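Bifunctional enzyme IspD/IspF (Campylobacter jejuni, PDB 1W55) catalyses two non-consecutive steps of isoprenoid precursor biosynthesis, making 4-diphosphocytidyl-2-C-methyl-D-erythritol from CTP and methylerythritol phosphate, and cyclising its 2-phosphate with release of CMP. Local coordinates at residues 110-124 with 173-187. Residues are numbered along the deposited sequence; the frame is centred on the assembly and turned at random.
Sequences LIENLDKADCITPAL and IAAMGGKIWFVEGEE
K179 O takes two backbone N-H groups at once, D118 N at 2.9 Å and C119 N at 3.2 Å, the second nearly in line with the carbonyl. D118 returns a bond: its OD2 accepts K179 N at 2.8 Å on the anti side, somewhat out of the carboxylate plane. A chi1 of -57° leaves CG beside the residue's own backbone N, where the carboxylate can reach K179 N; D118 thus donates and accepts at the start of the ladder. From there the parallel strands 119-124 and 180-184 alternate, W181 N to C119 O, T121 N to W181 O, V183 N to T121 O, A123 N to V183 O; G185, just beyond the strand, gives the last bond from above the A123 carbonyl plane. Strand 180-184 thus extends the mixed sheet of the GT-A-like cytidylyltransferase domain, whose strands 142-145 and 149-152 run antiparallel to 119-124. On the sheet face carrying I120 and V183, K116 CD sits over one face of the W181 indole (CG anti to the backbone N, chi1 -171°) in a CH-pi contact, 3.5 Å from the six-membered-ring centroid; I120 CG2 meets the ring edge. K116 NZ bends back to N113 OD1 at 3.0 Å, while N113 ND2 bonds to R109 O. On the face with C119 and I180, T121 CG2 packs 3.7 Å from F182 CD2, and K143 adds a cation-pi contact to that phenyl ring.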
ATOM      1  N   LEU A 110      -0.555  32.148  -7.953  1.00 50.17           N
ATOM      2  CA  LEU A 110      -1.423  33.321  -7.971  1.00 51.30           C
ATOM      3  C   LEU A 110      -0.754  34.484  -7.240  1.00 52.53           C
ATOM      4  O   LEU A 110      -0.795  35.628  -7.693  1.00 52.02           O
ATOM      5  CB  LEU A 110      -2.769  33.007  -7.308  1.00 50.40           C
ATOM      6  CG  LEU A 110      -3.723  32.014  -7.976  1.00 47.88           C
ATOM      7  CD1 LEU A 110      -4.673  31.479  -6.930  1.00 44.13           C
ATOM      8  CD2 LEU A 110      -4.492  32.684  -9.099  1.00 39.65           C
ATOM      9  N   ILE A 111      -0.151  34.179  -6.100  1.00 54.37           N
ATOM     10  CA  ILE A 111       0.490  35.189  -5.273  1.00 58.59           C
ATOM     11  C   ILE A 111       1.702  35.844  -5.969  1.00 60.04           C
ATOM     12  O   ILE A 111       1.868  37.064  -5.910  1.00 59.79           O
ATOM     13  CB  ILE A 111       0.826  34.585  -3.882  1.00 58.64           C
ATOM     14  CG1 ILE A 111      -0.243  34.994  -2.863  1.00 59.98           C
ATOM     15  CG2 ILE A 111       2.238  34.948  -3.408  1.00 61.06           C
ATOM     16  CD1 ILE A 111      -0.372  36.504  -2.643  1.00 59.84           C
ATOM     17  N   GLU A 112       2.507  35.037  -6.663  1.00 61.89           N
ATOM     18  CA  GLU A 112       3.690  35.538  -7.375  1.00 63.79           C
ATOM     19  C   GLU A 112       3.349  36.478  -8.536  1.00 63.88           C
ATOM     20  O   GLU A 112       4.222  37.186  -9.041  1.00 64.11           O
ATOM     21  CB  GLU A 112       4.578  34.378  -7.853  1.00 64.40           C
ATOM     22  CG  GLU A 112       3.972  33.516  -8.954  1.00 68.89           C
ATOM     23  CD  GLU A 112       4.941  32.494  -9.531  1.00 75.74           C
ATOM     24  OE1 GLU A 112       5.166  32.525 -10.763  1.00 79.35           O
ATOM     25  OE2 GLU A 112       5.466  31.650  -8.764  1.00 77.32           O
ATOM     26  N   ASN A 113       2.080  36.484  -8.944  1.00 63.53           N
ATOM     27  CA  ASN A 113       1.616  37.316 -10.054  1.00 62.34           C
ATOM     28  C   ASN A 113       0.709  38.465  -9.626  1.00 62.08           C
ATOM     29  O   ASN A 113       0.072  39.113 -10.457  1.00 61.50           O
ATOM     30  CB  ASN A 113       0.934  36.453 -11.107  1.00 62.30           C
ATOM     31  CG  ASN A 113       1.911  35.567 -11.835  1.00 63.03           C
ATOM     32  OD1 ASN A 113       2.723  36.044 -12.632  1.00 64.44           O
ATOM     33  ND2 ASN A 113       1.854  34.268 -11.558  1.00 60.35           N
ATOM     34  N   LEU A 114       0.703  38.733  -8.326  1.00 62.71           N
ATOM     35  CA  LEU A 114      -0.172  39.724  -7.708  1.00 64.50           C
ATOM     36  C   LEU A 114      -0.217  41.097  -8.379  1.00 65.92           C
ATOM     37  O   LEU A 114      -1.293  41.694  -8.487  1.00 66.99           O
ATOM     38  CB  LEU A 114       0.199  39.887  -6.230  1.00 64.86           C
ATOM     39  CG  LEU A 114      -0.836  40.508  -5.290  1.00 65.75           C
ATOM     40  CD1 LEU A 114      -2.201  39.880  -5.497  1.00 62.90           C
ATOM     41  CD2 LEU A 114      -0.389  40.369  -3.846  1.00 65.27           C
ATOM     42  N   ASP A 115       0.936  41.594  -8.822  1.00 66.12           N
ATOM     43  CA  ASP A 115       1.029  42.954  -9.356  1.00 66.16           C
ATOM     44  C   ASP A 115       0.774  43.061 -10.864  1.00 64.72           C
ATOM     45  O   ASP A 115       0.736  44.167 -11.410  1.00 65.64           O
ATOM     46  CB  ASP A 115       2.387  43.580  -9.005  1.00 67.57           C
ATOM     47  CG  ASP A 115       2.622  43.672  -7.502  1.00 71.67           C
ATOM     48  OD1 ASP A 115       1.722  44.147  -6.769  1.00 75.81           O
ATOM     49  OD2 ASP A 115       3.686  43.292  -6.963  1.00 76.97           O
ATOM     50  N   LYS A 116       0.584  41.923 -11.525  1.00 62.39           N
ATOM     51  CA  LYS A 116       0.412  41.893 -12.981  1.00 60.76           C
ATOM     52  C   LYS A 116      -0.930  42.435 -13.492  1.00 58.53           C
ATOM     53  O   LYS A 116      -1.027  42.824 -14.654  1.00 58.87           O
ATOM     54  CB  LYS A 116       0.646  40.476 -13.533  1.00 61.15           C
ATOM     55  CG  LYS A 116       2.072  39.960 -13.350  1.00 64.52           C
ATOM     56  CD  LYS A 116       2.677  39.455 -14.656  1.00 68.43           C
ATOM     57  CE  LYS A 116       4.166  39.103 -14.506  1.00 70.81           C
ATOM     58  NZ  LYS A 116       4.491  38.325 -13.264  1.00 70.29           N
ATOM     59  N   ALA A 117      -1.957  42.454 -12.640  1.00 55.76           N
ATOM     60  CA  ALA A 117      -3.315  42.810 -13.082  1.00 52.80           C
ATOM     61  C   ALA A 117      -4.251  43.186 -11.924  1.00 51.15           C
ATOM     62  O   ALA A 117      -3.819  43.267 -10.770  1.00 50.22           O
ATOM     63  CB  ALA A 117      -3.918  41.674 -13.937  1.00 51.18           C
ATOM     64  N   ASP A 118      -5.526  43.427 -12.238  1.00 49.92           N
ATOM     65  CA  ASP A 118      -6.528  43.744 -11.214  1.00 49.01           C
ATOM     66  C   ASP A 118      -7.133  42.487 -10.572  1.00 48.39           C
ATOM     67  O   ASP A 118      -7.589  42.523  -9.426  1.00 47.41           O
ATOM     68  CB  ASP A 118      -7.644  44.616 -11.787  1.00 49.80           C
ATOM     69  CG  ASP A 118      -7.125  45.905 -12.393  1.00 52.72           C
ATOM     70  OD1 ASP A 118      -6.340  46.615 -11.721  1.00 51.97           O
ATOM     71  OD2 ASP A 118      -7.443  46.273 -13.546  1.00 52.62           O
ATOM     72  N   CYS A 119      -7.133  41.389 -11.323  1.00 46.41           N
ATOM     73  CA  CYS A 119      -7.663  40.122 -10.850  1.00 45.15           C
ATOM     74  C   CYS A 119      -6.786  38.983 -11.362  1.00 44.31           C
ATOM     75  O   CYS A 119      -6.460  38.934 -12.557  1.00 45.12           O
ATOM     76  CB  CYS A 119      -9.110  39.956 -11.319  1.00 45.52           C
ATOM     77  SG  CYS A 119      -9.912  38.408 -10.856  1.00 44.68           S
ATOM     78  N   ILE A 120      -6.375  38.099 -10.451  1.00 41.44           N
ATOM     79  CA  ILE A 120      -5.560  36.928 -10.793  1.00 39.83           C
ATOM     80  C   ILE A 120      -6.352  35.645 -10.573  1.00 39.52           C
ATOM     81  O   ILE A 120      -6.865  35.401  -9.477  1.00 40.17           O
ATOM     82  CB  ILE A 120      -4.264  36.861  -9.950  1.00 39.91           C
ATOM     83  CG1 ILE A 120      -3.757  38.267  -9.535  1.00 42.35           C
ATOM     84  CG2 ILE A 120      -3.201  36.017 -10.680  1.00 38.83           C
ATOM     85  CD1 ILE A 120      -3.299  39.175 -10.700  1.00 42.71           C
ATOM     86  N   THR A 121      -6.425  34.817 -11.606  1.00 39.63           N
ATOM     87  CA  THR A 121      -7.291  33.647 -11.591  1.00 39.69           C
ATOM     88  C   THR A 121      -6.644  32.461 -12.305  1.00 40.30           C
ATOM     89  O   THR A 121      -5.925  32.642 -13.295  1.00 40.63           O
ATOM     90  CB  THR A 121      -8.675  33.991 -12.239  1.00 40.26           C
ATOM     91  OG1 THR A 121      -9.532  32.839 -12.202  1.00 41.65           O
ATOM     92  CG2 THR A 121      -8.540  34.251 -13.719  1.00 36.66           C
ATOM     93  N   PRO A 122      -6.890  31.256 -11.800  1.00 39.08           N
ATOM     94  CA  PRO A 122      -6.520  30.037 -12.519  1.00 38.56           C
ATOM     95  C   PRO A 122      -7.497  29.742 -13.648  1.00 37.89           C
ATOM     96  O   PRO A 122      -8.663  30.133 -13.604  1.00 39.24           O
ATOM     97  CB  PRO A 122      -6.588  28.939 -11.441  1.00 38.00           C
ATOM     98  CG  PRO A 122      -6.932  29.617 -10.160  1.00 39.10           C
ATOM     99  CD  PRO A 122      -7.514  30.957 -10.501  1.00 40.91           C
ATOM    100  N   ALA A 123      -6.997  29.057 -14.668  1.00 37.48           N
ATOM    101  CA  ALA A 123      -7.768  28.725 -15.851  1.00 37.55           C
ATOM    102  C   ALA A 123      -7.165  27.484 -16.485  1.00 38.21           C
ATOM    103  O   ALA A 123      -5.967  27.217 -16.343  1.00 39.47           O
ATOM    104  CB  ALA A 123      -7.769  29.879 -16.838  1.00 35.11           C
ATOM    105  N   LEU A 124      -8.005  26.746 -17.194  1.00 38.80           N
ATOM    106  CA  LEU A 124      -7.601  25.555 -17.909  1.00 40.21           C
ATOM    107  C   LEU A 124      -8.089  25.658 -19.340  1.00 40.30           C
ATOM    108  O   LEU A 124      -9.157  26.202 -19.600  1.00 39.94           O
ATOM    109  CB  LEU A 124      -8.201  24.308 -17.257  1.00 39.38           C
ATOM    110  CG  LEU A 124      -7.778  23.993 -15.824  1.00 42.61           C
ATOM    111  CD1 LEU A 124      -8.652  22.877 -15.270  1.00 47.25           C
ATOM    112  CD2 LEU A 124      -6.295  23.630 -15.748  1.00 41.64           C
ATOM    113  N   ILE A 173     -14.755  41.967 -12.688  1.00 44.08           N
ATOM    114  CA  ILE A 173     -13.685  42.953 -12.819  1.00 45.37           C
ATOM    115  C   ILE A 173     -13.481  43.382 -14.277  1.00 45.95           C
ATOM    116  O   ILE A 173     -13.338  44.573 -14.559  1.00 45.93           O
ATOM    117  CB  ILE A 173     -12.358  42.397 -12.237  1.00 45.01           C
ATOM    118  CG1 ILE A 173     -12.486  42.153 -10.724  1.00 44.60           C
ATOM    119  CG2 ILE A 173     -11.169  43.304 -12.610  1.00 45.92           C
ATOM    120  CD1 ILE A 173     -12.075  43.320  -9.837  1.00 45.31           C
ATOM    121  N   ALA A 174     -13.470  42.407 -15.186  1.00 46.06           N
ATOM    122  CA  ALA A 174     -13.299  42.666 -16.613  1.00 47.80           C
ATOM    123  C   ALA A 174     -14.392  43.577 -17.196  1.00 49.30           C
ATOM    124  O   ALA A 174     -14.091  44.437 -18.031  1.00 49.44           O
ATOM    125  CB  ALA A 174     -13.214  41.362 -17.397  1.00 46.04           C
ATOM    126  N   ALA A 175     -15.641  43.393 -16.746  1.00 49.79           N
ATOM    127  CA  ALA A 175     -16.788  44.159 -17.251  1.00 51.45           C
ATOM    128  C   ALA A 175     -16.730  45.659 -16.916  1.00 53.39           C
ATOM    129  O   ALA A 175     -17.459  46.456 -17.506  1.00 53.84           O
ATOM    130  CB  ALA A 175     -18.114  43.546 -16.777  1.00 49.24           C
ATOM    131  N   MET A 176     -15.868  46.037 -15.976  1.00 54.31           N
ATOM    132  CA  MET A 176     -15.630  47.445 -15.686  1.00 56.81           C
ATOM    133  C   MET A 176     -14.277  47.913 -16.224  1.00 56.56           C
ATOM    134  O   MET A 176     -13.745  48.935 -15.782  1.00 57.13           O
ATOM    135  CB  MET A 176     -15.741  47.718 -14.183  1.00 57.66           C
ATOM    136  CG  MET A 176     -17.172  47.797 -13.703  1.00 63.69           C
ATOM    137  SD  MET A 176     -17.486  49.087 -12.490  1.00 74.64           S
ATOM    138  CE  MET A 176     -19.277  48.858 -12.290  1.00 72.87           C
ATOM    139  N   GLY A 177     -13.730  47.159 -17.176  1.00 55.92           N
ATOM    140  CA  GLY A 177     -12.477  47.504 -17.824  1.00 55.95           C
ATOM    141  C   GLY A 177     -11.197  47.078 -17.119  1.00 56.16           C
ATOM    142  O   GLY A 177     -10.101  47.413 -17.580  1.00 57.44           O
ATOM    143  N   GLY A 178     -11.326  46.344 -16.012  1.00 54.97           N
ATOM    144  CA  GLY A 178     -10.176  45.829 -15.284  1.00 51.52           C
ATOM    145  C   GLY A 178      -9.431  44.740 -16.035  1.00 50.81           C
ATOM    146  O   GLY A 178      -9.998  44.058 -16.891  1.00 49.85           O
ATOM    147  N   LYS A 179      -8.152  44.579 -15.714  1.00 51.30           N
ATOM    148  CA  LYS A 179      -7.291  43.591 -16.375  1.00 52.09           C
ATOM    149  C   LYS A 179      -7.203  42.293 -15.578  1.00 49.86           C
ATOM    150  O   LYS A 179      -7.124  42.311 -14.348  1.00 49.99           O
ATOM    151  CB  LYS A 179      -5.876  44.157 -16.602  1.00 53.25           C
ATOM    152  CG  LYS A 179      -5.844  45.559 -17.233  1.00 59.80           C
ATOM    153  CD  LYS A 179      -5.517  45.516 -18.730  1.00 68.64           C
ATOM    154  CE  LYS A 179      -6.277  46.591 -19.505  1.00 71.71           C
ATOM    155  NZ  LYS A 179      -7.558  46.059 -20.056  1.00 75.62           N
ATOM    156  N   ILE A 180      -7.205  41.177 -16.299  1.00 48.64           N
ATOM    157  CA  ILE A 180      -7.120  39.846 -15.717  1.00 47.49           C
ATOM    158  C   ILE A 180      -5.796  39.176 -16.072  1.00 47.95           C
ATOM    159  O   ILE A 180      -5.369  39.210 -17.223  1.00 48.37           O
ATOM    160  CB  ILE A 180      -8.291  38.958 -16.225  1.00 47.60           C
ATOM    161  CG1 ILE A 180      -9.616  39.746 -16.273  1.00 44.81           C
ATOM    162  CG2 ILE A 180      -8.400  37.651 -15.386  1.00 45.45           C
ATOM    163  CD1 ILE A 180     -10.124  40.217 -14.931  1.00 39.12           C
ATOM    164  N   TRP A 181      -5.157  38.567 -15.079  1.00 47.51           N
ATOM    165  CA  TRP A 181      -4.011  37.698 -15.315  1.00 47.57           C
ATOM    166  C   TRP A 181      -4.441  36.231 -15.125  1.00 47.13           C
ATOM    167  O   TRP A 181      -4.952  35.853 -14.061  1.00 45.90           O
ATOM    168  CB  TRP A 181      -2.842  38.060 -14.385  1.00 47.30           C
ATOM    169  CG  TRP A 181      -1.567  37.341 -14.732  1.00 53.25           C
ATOM    170  CD1 TRP A 181      -1.058  36.233 -14.116  1.00 57.26           C
ATOM    171  CD2 TRP A 181      -0.656  37.660 -15.792  1.00 58.64           C
ATOM    172  NE1 TRP A 181       0.115  35.846 -14.720  1.00 60.47           N
ATOM    173  CE2 TRP A 181       0.387  36.705 -15.752  1.00 62.45           C
ATOM    174  CE3 TRP A 181      -0.610  38.664 -16.773  1.00 63.09           C
ATOM    175  CZ2 TRP A 181       1.465  36.722 -16.655  1.00 63.04           C
ATOM    176  CZ3 TRP A 181       0.463  38.682 -17.672  1.00 64.70           C
ATOM    177  CH2 TRP A 181       1.484  37.714 -17.604  1.00 63.41           C
ATOM    178  N   PHE A 182      -4.259  35.428 -16.171  1.00 45.62           N
ATOM    179  CA  PHE A 182      -4.606  34.012 -16.131  1.00 46.04           C
ATOM    180  C   PHE A 182      -3.400  33.147 -15.766  1.00 47.37           C
ATOM    181  O   PHE A 182      -2.327  33.265 -16.356  1.00 47.82           O
ATOM    182  CB  PHE A 182      -5.218  33.555 -17.457  1.00 44.99           C
ATOM    183  CG  PHE A 182      -6.490  34.276 -17.814  1.00 46.46           C
ATOM    184  CD1 PHE A 182      -6.463  35.381 -18.671  1.00 43.37           C
ATOM    185  CD2 PHE A 182      -7.714  33.870 -17.279  1.00 45.07           C
ATOM    186  CE1 PHE A 182      -7.636  36.066 -18.997  1.00 43.55           C
ATOM    187  CE2 PHE A 182      -8.890  34.549 -17.600  1.00 44.77           C
ATOM    188  CZ  PHE A 182      -8.846  35.653 -18.469  1.00 42.83           C
ATOM    189  N   VAL A 183      -3.596  32.281 -14.781  1.00 47.09           N
ATOM    190  CA  VAL A 183      -2.552  31.394 -14.291  1.00 47.80           C
ATOM    191  C   VAL A 183      -3.050  29.979 -14.575  1.00 47.16           C
ATOM    192  O   VAL A 183      -4.258  29.747 -14.551  1.00 48.15           O
ATOM    193  CB  VAL A 183      -2.323  31.669 -12.772  1.00 48.55           C
ATOM    194  CG1 VAL A 183      -2.293  30.401 -11.938  1.00 47.99           C
ATOM    195  CG2 VAL A 183      -1.086  32.511 -12.560  1.00 46.53           C
ATOM    196  N   GLU A 184      -2.157  29.042 -14.878  1.00 45.57           N
ATOM    197  CA  GLU A 184      -2.595  27.662 -15.145  1.00 44.47           C
ATOM    198  C   GLU A 184      -3.299  27.067 -13.913  1.00 43.67           C
ATOM    199  O   GLU A 184      -2.818  27.212 -12.787  1.00 42.81           O
ATOM    200  CB  GLU A 184      -1.417  26.785 -15.611  1.00 44.78           C
ATOM    201  CG  GLU A 184      -1.660  25.272 -15.582  1.00 46.26           C
ATOM    202  CD  GLU A 184      -2.420  24.728 -16.794  1.00 51.93           C
ATOM    203  OE1 GLU A 184      -2.884  25.505 -17.657  1.00 51.66           O
ATOM    204  OE2 GLU A 184      -2.552  23.491 -16.889  1.00 57.02           O
ATOM    205  N   GLY A 185      -4.449  26.431 -14.135  1.00 42.92           N
ATOM    206  CA  GLY A 185      -5.212  25.819 -13.056  1.00 43.82           C
ATOM    207  C   GLY A 185      -4.758  24.406 -12.715  1.00 44.54           C
ATOM    208  O   GLY A 185      -3.656  23.997 -13.081  1.00 45.47           O
ATOM    209  N   GLU A 186      -5.610  23.651 -12.026  1.00 44.02           N
ATOM    210  CA  GLU A 186      -5.265  22.291 -11.600  1.00 45.33           C
ATOM    211  C   GLU A 186      -6.514  21.467 -11.335  1.00 46.05           C
ATOM    212  O   GLU A 186      -7.533  21.996 -10.864  1.00 45.92           O
ATOM    213  CB  GLU A 186      -4.376  22.309 -10.341  1.00 44.26           C
ATOM    214  CG  GLU A 186      -5.021  22.979  -9.128  1.00 46.58           C
ATOM    215  CD  GLU A 186      -4.210  22.875  -7.842  1.00 47.43           C
ATOM    216  OE1 GLU A 186      -2.999  22.538  -7.884  1.00 48.53           O
ATOM    217  OE2 GLU A 186      -4.795  23.141  -6.774  1.00 42.23           O
ATOM    218  N   GLU A 187      -6.425  20.173 -11.630  1.00 46.87           N
ATOM    219  CA  GLU A 187      -7.502  19.228 -11.343  1.00 47.65           C
ATOM    220  C   GLU A 187      -7.916  19.215  -9.862  1.00 46.79           C
ATOM    221  O   GLU A 187      -9.073  18.974  -9.549  1.00 46.72           O
ATOM    222  CB  GLU A 187      -7.115  17.817 -11.806  1.00 49.37           C
ATOM    223  CG  GLU A 187      -7.529  17.436 -13.232  1.00 51.07           C
ATOM    224  CD  GLU A 187      -8.052  18.597 -14.079  1.00 57.85           C
ATOM    225  OE1 GLU A 187      -7.234  19.410 -14.564  1.00 58.53           O
ATOM    226  OE2 GLU A 187      -9.285  18.687 -14.284  1.00 57.30           O
TER